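Local coordinates for protein putative enzyme related to aldose 1-epimerase (Salmonella typhimurium, PDB 2HTA) that probably interconverts the alpha and beta anomers of glucose 6-phosphate and related hexose 6-phosphates, acting as a monomeric mutarotase of the aldose 1-epimerase superfamily, at residues Val46-Pro49 with Gln50-Ala53; Trp96-Phe99 with Gly100-Gln104; Pro271-Gly274 with Tyr275-Phe278. All coordinates share one frame; numbering follows the deposited sequence.

Contact 1: residues Val46-Pro49 with Gln50-Ala53; sequences VDHP and QVKA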
ATOM      1  N   VAL A  46       6.171   0.253  15.519  1.00 20.95           N
ATOM      2  CA  VAL A  46       5.858  -0.954  16.253  1.00 20.50           C
ATOM      3  C   VAL A  46       7.168  -1.749  16.354  1.00 21.29           C
ATOM      4  O   VAL A  46       7.726  -2.223  15.360  1.00 20.53           O
ATOM      5  CB  VAL A  46       4.800  -1.837  15.490  1.00 21.64           C
ATOM      6  CG1 VAL A  46       4.548  -3.196  16.240  1.00 17.91           C
ATOM      7  CG2 VAL A  46       3.471  -1.087  15.288  1.00 20.34           C
ATOM      8  N   ASP A  47       7.676  -1.905  17.570  1.00 22.47           N
ATOM      9  CA  ASP A  47       8.856  -2.731  17.730  1.00 23.15           C
ATOM     10  C   ASP A  47       8.435  -3.794  18.770  1.00 23.52           C
ATOM     11  O   ASP A  47       8.519  -3.564  19.990  1.00 21.83           O
ATOM     12  CB  ASP A  47      10.001  -1.854  18.251  1.00 23.81           C
ATOM     13  CG  ASP A  47      11.315  -2.629  18.430  1.00 29.29           C
ATOM     14  OD1 ASP A  47      11.333  -3.881  18.388  1.00 27.60           O
ATOM     15  OD2 ASP A  47      12.361  -1.970  18.640  1.00 32.10           O
ATOM     16  N   HIS A  48       7.902  -4.911  18.271  1.00 23.35           N
ATOM     17  CA  HIS A  48       7.272  -5.923  19.118  1.00 23.11           C
ATOM     18  C   HIS A  48       8.107  -7.185  18.941  1.00 23.38           C
ATOM     19  O   HIS A  48       8.737  -7.362  17.892  1.00 22.82           O
ATOM     20  CB  HIS A  48       5.832  -6.098  18.559  1.00 23.54           C
ATOM     21  CG  HIS A  48       5.010  -7.158  19.215  1.00 23.67           C
ATOM     22  ND1 HIS A  48       5.132  -8.500  18.914  1.00 22.31           N
ATOM     23  CD2 HIS A  48       3.976  -7.059  20.073  1.00 22.67           C
ATOM     24  CE1 HIS A  48       4.221  -9.178  19.586  1.00 18.71           C
ATOM     25  NE2 HIS A  48       3.518  -8.328  20.314  1.00 22.91           N
ATOM     26  N   PRO A  49       8.105  -8.101  19.947  1.00 23.67           N
ATOM     27  CA  PRO A  49       8.917  -9.330  19.790  1.00 24.41           C
ATOM     28  C   PRO A  49       8.624 -10.195  18.551  1.00 24.00           C
ATOM     29  O   PRO A  49       9.532 -10.890  18.046  1.00 23.34           O
ATOM     30  CB  PRO A  49       8.575 -10.112  21.059  1.00 25.01           C
ATOM     31  CG  PRO A  49       8.339  -9.048  22.066  1.00 26.57           C
ATOM     32  CD  PRO A  49       7.452  -8.081  21.261  1.00 23.37           C
ATOM     33  N   GLN A  50       7.372 -10.165  18.057  1.00 22.79           N
ATOM     34  CA  GLN A  50       6.993 -10.999  16.925  1.00 22.67           C
ATOM     35  C   GLN A  50       6.902 -10.221  15.588  1.00 22.08           C
ATOM     36  O   GLN A  50       6.640 -10.820  14.552  1.00 21.80           O
ATOM     37  CB  GLN A  50       5.593 -11.587  17.211  1.00 23.63           C
ATOM     38  CG  GLN A  50       5.580 -12.517  18.440  1.00 28.31           C
ATOM     39  CD  GLN A  50       6.434 -13.703  18.131  1.00 31.58           C
ATOM     40  OE1 GLN A  50       6.071 -14.529  17.303  1.00 35.19           O
ATOM     41  NE2 GLN A  50       7.618 -13.731  18.675  1.00 36.55           N
ATOM     42  N   VAL A  51       7.087  -8.903  15.623  1.00 21.44           N
ATOM     43  CA  VAL A  51       6.918  -8.101  14.388  1.00 20.08           C
ATOM     44  C   VAL A  51       7.490  -6.683  14.547  1.00 20.39           C
ATOM     45  O   VAL A  51       7.349  -6.065  15.584  1.00 20.17           O
ATOM     46  CB  VAL A  51       5.381  -7.968  14.036  1.00 18.63           C
ATOM     47  CG1 VAL A  51       4.505  -7.456  15.249  1.00 19.06           C
ATOM     48  CG2 VAL A  51       5.185  -7.111  12.722  1.00 19.29           C
ATOM     49  N   LYS A  52       8.084  -6.181  13.478  1.00 19.72           N
ATOM     50  CA  LYS A  52       8.495  -4.787  13.401  1.00 20.32           C
ATOM     51  C   LYS A  52       7.711  -4.154  12.256  1.00 19.36           C
ATOM     52  O   LYS A  52       7.622  -4.735  11.189  1.00 20.67           O
ATOM     53  CB  LYS A  52       9.988  -4.704  13.074  1.00 21.66           C
ATOM     54  CG  LYS A  52      10.850  -5.061  14.289  1.00 25.23           C
ATOM     55  CD  LYS A  52      12.325  -4.926  13.916  1.00 31.99           C
ATOM     56  CE  LYS A  52      13.205  -5.245  15.156  1.00 34.68           C
ATOM     57  NZ  LYS A  52      14.606  -5.620  14.787  1.00 37.79           N
ATOM     58  N   ALA A  53       7.133  -2.989  12.499  1.00 18.65           N
ATOM     59  CA  ALA A  53       6.360  -2.301  11.446  1.00 17.65           C
ATOM     60  C   ALA A  53       6.373  -0.811  11.728  1.00 18.05           C
ATOM     61  O   ALA A  53       6.629  -0.361  12.862  1.00 18.93           O
ATOM     62  CB  ALA A  53       4.888  -2.830  11.476  1.00 17.08           C
TER
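His48 turns its imidazole back over the bend that follows it and accepts the backbone N-H of Gln50 on ND1, at 2.9 Å with an almost straight N-H...N angle of 166°. The donor sits slightly off the ring plane. Gln50 CA lies at the ring edge, in plane; its side chain then crosses at a slant, CG 3.8 Å from His48 CE1. CG of His48 is anti to its backbone N (chi1 176°), which carries the ring beside its own carbonyl and toward the turn. The proton on this imidazole is then expected at NE2, which is hydrogen-bonded to the backbone O of Asp126. The chain reverses through a type I turn from His48 to Val51. His48 and Val51 form a hydrogen-bonded antiparallel pair closed in both directions.

The tight side is the buried face bearing Val46, His48, Val51 and Ala53. There Val51 CG1 lies 3.8 Å from His48 CB, and the CB atoms of Val46 and Ala53 approach to 4.1 Å. The other face is loose and exposed: Asp47 and Lys52, a non-hydrogen-bonded pair, run side by side, but Asp47 OD1 stays 5.2 Å from Lys52 NZ, too far for a salt bridge.

This beta hairpin joins strands 41-48 and 51-56 inside a five-stranded antiparallel sheet, third and fourth in its order. Strands 33-38 and 61-67 flank it, while Val46 and His48 pack on Val130 of strand 130-137 in another sheet.

Contact 2: residues Trp96-Phe99 with Gly100-Gln104; sequences WPWF and GPAAQ
Trp98 lays the pyrrole end of its indole against the backbone of Gly100 and Ala102. The carbonyl O of Gly100 meets the ring edge in plane, 3.2 Å from Trp98 CD1, consistent with a weak C-H...O contact. Farther along the indole, Ala102 comes in obliquely: its CA is 3.5 Å from Trp98 NE1, and its methyl CB rests 4.0 Å from CE2 of the same indole. Placing CG between the backbone N and the carbonyl carbon (chi1 64°) swings the indole forward over the residues that follow. Its rotation is fixed by a hydrogen bond from NE1 to the backbone O of Pro108, beyond the segment on the same loop.

Phe99 turns the other way, its CB directed away from the 100-104 segment. One face of the ring covers the N of Gly100, 3.3 Å from Phe99 CG, and the side chain faces the probable active site. This long loop follows strand 94-95 of the beta-rich mutarotase fold, and here it borders that site: the Phe99 side chain is about 3 Å from that of Glu282 and about 5 Å from that of His179, nearest atoms.

A second shell sets the path of the chain. Gly100 takes a positive phi of 82° and is linked by a backbone hydrogen bond to His110, whose ring also meets that of Phe99. Phe99 N is held by the hydroxyl of Thr175 on strand 172-183. Earlier, a cis peptide joins Trp96 to Pro97, whose CB sits over the centre of the Trp96 indole, 3.5 Å above its plane; the rings of Trp146 and Phe150 meet that indole at steep angles.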
ATOM      1  N   TRP A  96      -7.353   7.114  -2.295  1.00 18.94           N
ATOM      2  CA  TRP A  96      -8.765   7.434  -2.050  1.00 17.82           C
ATOM      3  C   TRP A  96      -8.966   8.955  -2.130  1.00 18.21           C
ATOM      4  O   TRP A  96      -8.164   9.689  -1.600  1.00 19.21           O
ATOM      5  CB  TRP A  96      -9.128   6.926  -0.653  1.00 17.79           C
ATOM      6  CG  TRP A  96     -10.620   6.954  -0.366  1.00 18.89           C
ATOM      7  CD1 TRP A  96     -11.497   5.931  -0.502  1.00 20.33           C
ATOM      8  CD2 TRP A  96     -11.373   8.070   0.167  1.00 19.44           C
ATOM      9  NE1 TRP A  96     -12.773   6.351  -0.149  1.00 18.97           N
ATOM     10  CE2 TRP A  96     -12.712   7.656   0.269  1.00 19.32           C
ATOM     11  CE3 TRP A  96     -11.032   9.383   0.538  1.00 19.33           C
ATOM     12  CZ2 TRP A  96     -13.740   8.516   0.730  1.00 21.64           C
ATOM     13  CZ3 TRP A  96     -12.041  10.245   1.014  1.00 19.19           C
ATOM     14  CH2 TRP A  96     -13.379   9.797   1.097  1.00 22.86           C
ATOM     15  N   PRO A  97     -10.109   9.448  -2.682  1.00 18.08           N
ATOM     16  CA  PRO A  97     -11.271   8.768  -3.225  1.00 18.59           C
ATOM     17  C   PRO A  97     -11.216   8.509  -4.737  1.00 18.34           C
ATOM     18  O   PRO A  97     -12.267   8.285  -5.338  1.00 17.47           O
ATOM     19  CB  PRO A  97     -12.412   9.745  -2.868  1.00 17.45           C
ATOM     20  CG  PRO A  97     -11.771  11.123  -3.053  1.00 19.85           C
ATOM     21  CD  PRO A  97     -10.288  10.924  -2.711  1.00 19.28           C
ATOM     22  N   TRP A  98     -10.028   8.513  -5.353  1.00 18.23           N
ATOM     23  CA  TRP A  98      -9.897   7.936  -6.703  1.00 19.11           C
ATOM     24  C   TRP A  98      -8.632   7.162  -6.851  1.00 20.08           C
ATOM     25  O   TRP A  98      -7.680   7.379  -6.106  1.00 21.68           O
ATOM     26  CB  TRP A  98     -10.059   8.984  -7.858  1.00 20.47           C
ATOM     27  CG  TRP A  98      -8.969  10.033  -7.861  1.00 20.79           C
ATOM     28  CD1 TRP A  98      -7.744   9.973  -8.507  1.00 20.25           C
ATOM     29  CD2 TRP A  98      -9.004  11.270  -7.165  1.00 19.80           C
ATOM     30  NE1 TRP A  98      -7.024  11.121  -8.253  1.00 19.64           N
ATOM     31  CE2 TRP A  98      -7.771  11.942  -7.443  1.00 21.20           C
ATOM     32  CE3 TRP A  98      -9.978  11.921  -6.389  1.00 20.58           C
ATOM     33  CZ2 TRP A  98      -7.462  13.208  -6.914  1.00 20.62           C
ATOM     34  CZ3 TRP A  98      -9.666  13.193  -5.861  1.00 22.30           C
ATOM     35  CH2 TRP A  98      -8.418  13.811  -6.126  1.00 22.20           C
ATOM     36  N   PHE A  99      -8.653   6.199  -7.750  1.00 20.54           N
ATOM     37  CA  PHE A  99      -7.480   5.418  -8.092  1.00 21.05           C
ATOM     38  C   PHE A  99      -6.968   5.919  -9.466  1.00 21.27           C
ATOM     39  O   PHE A  99      -7.765   6.156 -10.386  1.00 21.27           O
ATOM     40  CB  PHE A  99      -7.854   3.923  -8.201  1.00 21.37           C
ATOM     41  CG  PHE A  99      -6.722   3.065  -8.704  1.00 21.18           C
ATOM     42  CD1 PHE A  99      -5.553   2.896  -7.930  1.00 23.76           C
ATOM     43  CD2 PHE A  99      -6.770   2.504  -9.969  1.00 24.96           C
ATOM     44  CE1 PHE A  99      -4.495   2.111  -8.407  1.00 24.09           C
ATOM     45  CE2 PHE A  99      -5.705   1.738 -10.455  1.00 23.57           C
ATOM     46  CZ  PHE A  99      -4.571   1.533  -9.628  1.00 23.92           C
ATOM     47  N   GLY A 100      -5.661   6.082  -9.576  1.00 20.65           N
ATOM     48  CA  GLY A 100      -4.989   6.392 -10.853  1.00 22.50           C
ATOM     49  C   GLY A 100      -5.067   7.894 -11.149  1.00 21.90           C
ATOM     50  O   GLY A 100      -5.373   8.696 -10.279  1.00 20.96           O
ATOM     51  N   PRO A 101      -4.828   8.276 -12.394  1.00 23.74           N
ATOM     52  CA  PRO A 101      -4.807   9.716 -12.730  1.00 23.13           C
ATOM     53  C   PRO A 101      -6.104  10.445 -12.398  1.00 21.87           C
ATOM     54  O   PRO A 101      -7.194   9.886 -12.604  1.00 21.84           O
ATOM     55  CB  PRO A 101      -4.523   9.707 -14.239  1.00 24.64           C
ATOM     56  CG  PRO A 101      -3.846   8.457 -14.506  1.00 26.24           C
ATOM     57  CD  PRO A 101      -4.514   7.418 -13.560  1.00 24.87           C
ATOM     58  N   ALA A 102      -6.016  11.651 -11.843  1.00 20.81           N
ATOM     59  CA  ALA A 102      -7.209  12.447 -11.486  1.00 22.59           C
ATOM     60  C   ALA A 102      -8.010  12.766 -12.716  1.00 22.26           C
ATOM     61  O   ALA A 102      -7.424  13.046 -13.767  1.00 23.23           O
ATOM     62  CB  ALA A 102      -6.816  13.776 -10.874  1.00 22.73           C
ATOM     63  N   ALA A 103      -9.323  12.779 -12.575  1.00 21.76           N
ATOM     64  CA  ALA A 103     -10.190  13.300 -13.637  1.00 20.64           C
ATOM     65  C   ALA A 103      -9.905  14.831 -13.789  1.00 23.01           C
ATOM     66  O   ALA A 103      -9.914  15.353 -14.929  1.00 22.06           O
ATOM     67  CB  ALA A 103     -11.613  13.109 -13.258  1.00 20.84           C
ATOM     68  N   GLN A 104      -9.695  15.539 -12.676  1.00 20.67           N
ATOM     69  CA  GLN A 104      -9.635  17.037 -12.733  1.00 21.45           C
ATOM     70  C   GLN A 104      -8.232  17.557 -12.992  1.00 22.50           C
ATOM     71  O   GLN A 104      -7.250  16.991 -12.484  1.00 22.34           O
ATOM     72  CB  GLN A 104     -10.213  17.641 -11.473  1.00 20.90           C
ATOM     73  CG  GLN A 104     -11.730  17.387 -11.285  1.00 21.57           C
ATOM     74  CD  GLN A 104     -12.131  17.374  -9.806  1.00 22.43           C
ATOM     75  OE1 GLN A 104     -11.431  16.770  -8.951  1.00 25.80           O
ATOM     76  NE2 GLN A 104     -13.217  18.043  -9.489  1.00 22.12           N
TER

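Contact 3: residues Pro271-Gly274 with Tyr275-Phe278; sequences PDDG and YKTF. With SO4 (sulfate ion), chain C.
Asp273 O and Gly274 O each receive the backbone N-H three residues on, from Lys276 and Thr277, after a type I turn from Pro271 to Gly274 has wound the chain into a short 3-10 segment. Both bonds are 3.1 Å, that from Thr277 N to Gly274 O the straighter at 168°.

Asp273 O has a second grip: a water donates to it at 2.8 Å and also bonds Thr277 OG1, bridging the carbonyl and the hydroxyl across the turn. Asp273 and Lys276 run alongside each other on the exposed side. The extended lysine chain leaves NZ 4.3 Å from Asp273 OD1, close enough that the opposite charges may attract, but beyond a salt bridge.

Tyr275 folds back over the turn, with chi1 at 77° setting its CG between the backbone N and carbonyl carbon. Asp272 O lies at the ring edge, in plane and 3.8 Å from Tyr275 CD2, while Lys276 CG sits over one face near the rim. The buried Gly274 lies beside Phe278, whose CD2 comes within 3.3 Å of Gly274 O.

At the outer end, Asp272 N donates to sulfate O3 at 2.8 Å and 165°. This ion, probably from the crystallisation liquor, is bound also by Asn79 ND2. The side-chain hydroxyl of Ser264, on helix 260-266, ties down the carbonyls of Pro271 and Asp272.

A 3-10 turn thus leads into strand 278-286 of the mutarotase sheet. At its start the Phe278 ring meets those of Trp75 and Tyr181, and the Phe278 side chain lies about 6 Å, between nearest atoms, from that of Arg89, a probable substrate-binding residue.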
ATOM      1  N   PRO A 271      15.120   5.390  -5.948  1.00 30.52           N
ATOM      2  CA  PRO A 271      16.455   5.090  -6.368  1.00 30.75           C
ATOM      3  C   PRO A 271      16.444   4.688  -7.846  1.00 30.61           C
ATOM      4  O   PRO A 271      15.479   4.063  -8.334  1.00 29.53           O
ATOM      5  CB  PRO A 271      16.803   3.862  -5.507  1.00 29.91           C
ATOM      6  CG  PRO A 271      15.930   3.979  -4.353  1.00 31.44           C
ATOM      7  CD  PRO A 271      14.670   4.414  -4.938  1.00 30.49           C
ATOM      8  N   ASP A 272      17.517   5.025  -8.565  1.00 29.54           N
ATOM      9  CA  ASP A 272      17.598   4.675  -9.995  1.00 30.10           C
ATOM     10  C   ASP A 272      17.358   3.177 -10.246  1.00 29.45           C
ATOM     11  O   ASP A 272      16.674   2.790 -11.228  1.00 27.93           O
ATOM     12  CB  ASP A 272      18.987   5.048 -10.561  1.00 30.98           C
ATOM     13  CG  ASP A 272      19.163   6.514 -10.787  1.00 32.85           C
ATOM     14  OD1 ASP A 272      18.162   7.260 -10.900  1.00 32.10           O
ATOM     15  OD2 ASP A 272      20.361   6.916 -10.895  1.00 34.44           O
ATOM     16  N   ASP A 273      17.909   2.341  -9.360  1.00 27.88           N
ATOM     17  CA  ASP A 273      17.736   0.886  -9.440  1.00 29.19           C
ATOM     18  C   ASP A 273      16.598   0.343  -8.538  1.00 27.08           C
ATOM     19  O   ASP A 273      16.504  -0.873  -8.318  1.00 27.12           O
ATOM     20  CB  ASP A 273      19.030   0.160  -9.073  1.00 30.18           C
ATOM     21  CG  ASP A 273      20.051   0.220 -10.191  1.00 37.57           C
ATOM     22  OD1 ASP A 273      19.639   0.419 -11.377  1.00 42.54           O
ATOM     23  OD2 ASP A 273      21.263   0.073  -9.904  1.00 42.10           O
ATOM     24  N   GLY A 274      15.761   1.232  -8.010  1.00 26.49           N
ATOM     25  CA  GLY A 274      14.663   0.795  -7.105  1.00 25.61           C
ATOM     26  C   GLY A 274      13.768  -0.294  -7.672  1.00 25.48           C
ATOM     27  O   GLY A 274      13.337  -1.230  -6.953  1.00 24.54           O
ATOM     28  N   TYR A 275      13.463  -0.181  -8.958  1.00 24.75           N
ATOM     29  CA  TYR A 275      12.567  -1.138  -9.629  1.00 25.02           C
ATOM     30  C   TYR A 275      13.043  -2.581  -9.526  1.00 25.05           C
ATOM     31  O   TYR A 275      12.240  -3.488  -9.622  1.00 25.51           O
ATOM     32  CB  TYR A 275      12.377  -0.781 -11.097  1.00 24.90           C
ATOM     33  CG  TYR A 275      13.600  -1.193 -11.944  1.00 27.54           C
ATOM     34  CD1 TYR A 275      13.579  -2.374 -12.720  1.00 26.47           C
ATOM     35  CD2 TYR A 275      14.775  -0.444 -11.907  1.00 25.52           C
ATOM     36  CE1 TYR A 275      14.688  -2.778 -13.460  1.00 28.22           C
ATOM     37  CE2 TYR A 275      15.882  -0.839 -12.636  1.00 28.55           C
ATOM     38  CZ  TYR A 275      15.824  -1.997 -13.415  1.00 28.03           C
ATOM     39  OH  TYR A 275      16.944  -2.355 -14.143  1.00 30.68           O
ATOM     40  N   LYS A 276      14.340  -2.794  -9.313  1.00 24.99           N
ATOM     41  CA  LYS A 276      14.900  -4.117  -9.156  1.00 25.32           C
ATOM     42  C   LYS A 276      14.351  -4.918  -7.961  1.00 24.61           C
ATOM     43  O   LYS A 276      14.335  -6.130  -8.019  1.00 24.64           O
ATOM     44  CB  LYS A 276      16.422  -4.042  -9.023  1.00 25.84           C
ATOM     45  CG  LYS A 276      17.034  -3.726 -10.395  1.00 27.33           C
ATOM     46  CD  LYS A 276      18.545  -3.691 -10.357  1.00 33.37           C
ATOM     47  CE  LYS A 276      19.087  -3.597 -11.790  1.00 38.78           C
ATOM     48  NZ  LYS A 276      20.584  -3.786 -11.853  1.00 40.91           N
ATOM     49  N   THR A 277      13.977  -4.234  -6.877  1.00 22.50           N
ATOM     50  CA  THR A 277      13.668  -4.938  -5.642  1.00 21.50           C
ATOM     51  C   THR A 277      12.233  -4.754  -5.128  1.00 21.78           C
ATOM     52  O   THR A 277      11.941  -5.035  -3.946  1.00 20.59           O
ATOM     53  CB  THR A 277      14.683  -4.614  -4.536  1.00 22.06           C
ATOM     54  OG1 THR A 277      14.805  -3.187  -4.403  1.00 22.87           O
ATOM     55  CG2 THR A 277      16.055  -5.223  -4.929  1.00 23.26           C
ATOM     56  N   PHE A 278      11.327  -4.362  -6.027  1.00 21.06           N
ATOM     57  CA  PHE A 278       9.905  -4.432  -5.674  1.00 21.04           C
ATOM     58  C   PHE A 278       9.005  -4.824  -6.818  1.00 20.89           C
ATOM     59  O   PHE A 278       9.359  -4.659  -8.012  1.00 21.26           O
ATOM     60  CB  PHE A 278       9.432  -3.127  -5.005  1.00 20.46           C
ATOM     61  CG  PHE A 278       9.143  -1.994  -5.984  1.00 22.27           C
ATOM     62  CD1 PHE A 278       7.884  -1.857  -6.593  1.00 21.36           C
ATOM     63  CD2 PHE A 278      10.143  -1.062  -6.288  1.00 21.85           C
ATOM     64  CE1 PHE A 278       7.628  -0.816  -7.495  1.00 22.21           C
ATOM     65  CE2 PHE A 278       9.880   0.009  -7.181  1.00 20.91           C
ATOM     66  CZ  PHE A 278       8.630   0.124  -7.758  1.00 22.14           C
TER
HETATM   67  S   SO4 C 300      20.313   6.638  -6.386  1.00 40.99           S
HETATM   68  O1  SO4 C 300      20.499   5.229  -5.999  1.00 42.74           O
HETATM   69  O2  SO4 C 300      21.631   7.080  -6.879  1.00 44.82           O
HETATM   70  O3  SO4 C 300      19.395   6.780  -7.477  1.00 36.95           O
HETATM   71  O4  SO4 C 300      19.923   7.413  -5.219  1.00 40.32           O
HETATM   72  O   HOH W   1      16.812  -2.082  -5.828  1.00 25.36           O

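Overall arrangement
All three contacts are local, but they join different parts of the fold. Contact 1 belongs to a regular hairpin: one face is buried between sheets, the other exposed, and paired strand hydrogen bonds dominate, far from the annotated sites. Contacts 2 and 3 shape loops. Contact 2 is a surface contact without hydrogen bonds between its segments, relying on van der Waals packing of an indole on backbone and a methyl; contact 3 is partly buried and held by 3-10 bonds and a water. Both border the sheet carrying the probable active-site residues His179 and Glu282. Phe99, in a loop, and Phe278, at a strand start, lie near His179, though the contact centres are about 25 Å apart. Contacts 1 and 2 lie about 33 Å apart, across the chain's centre.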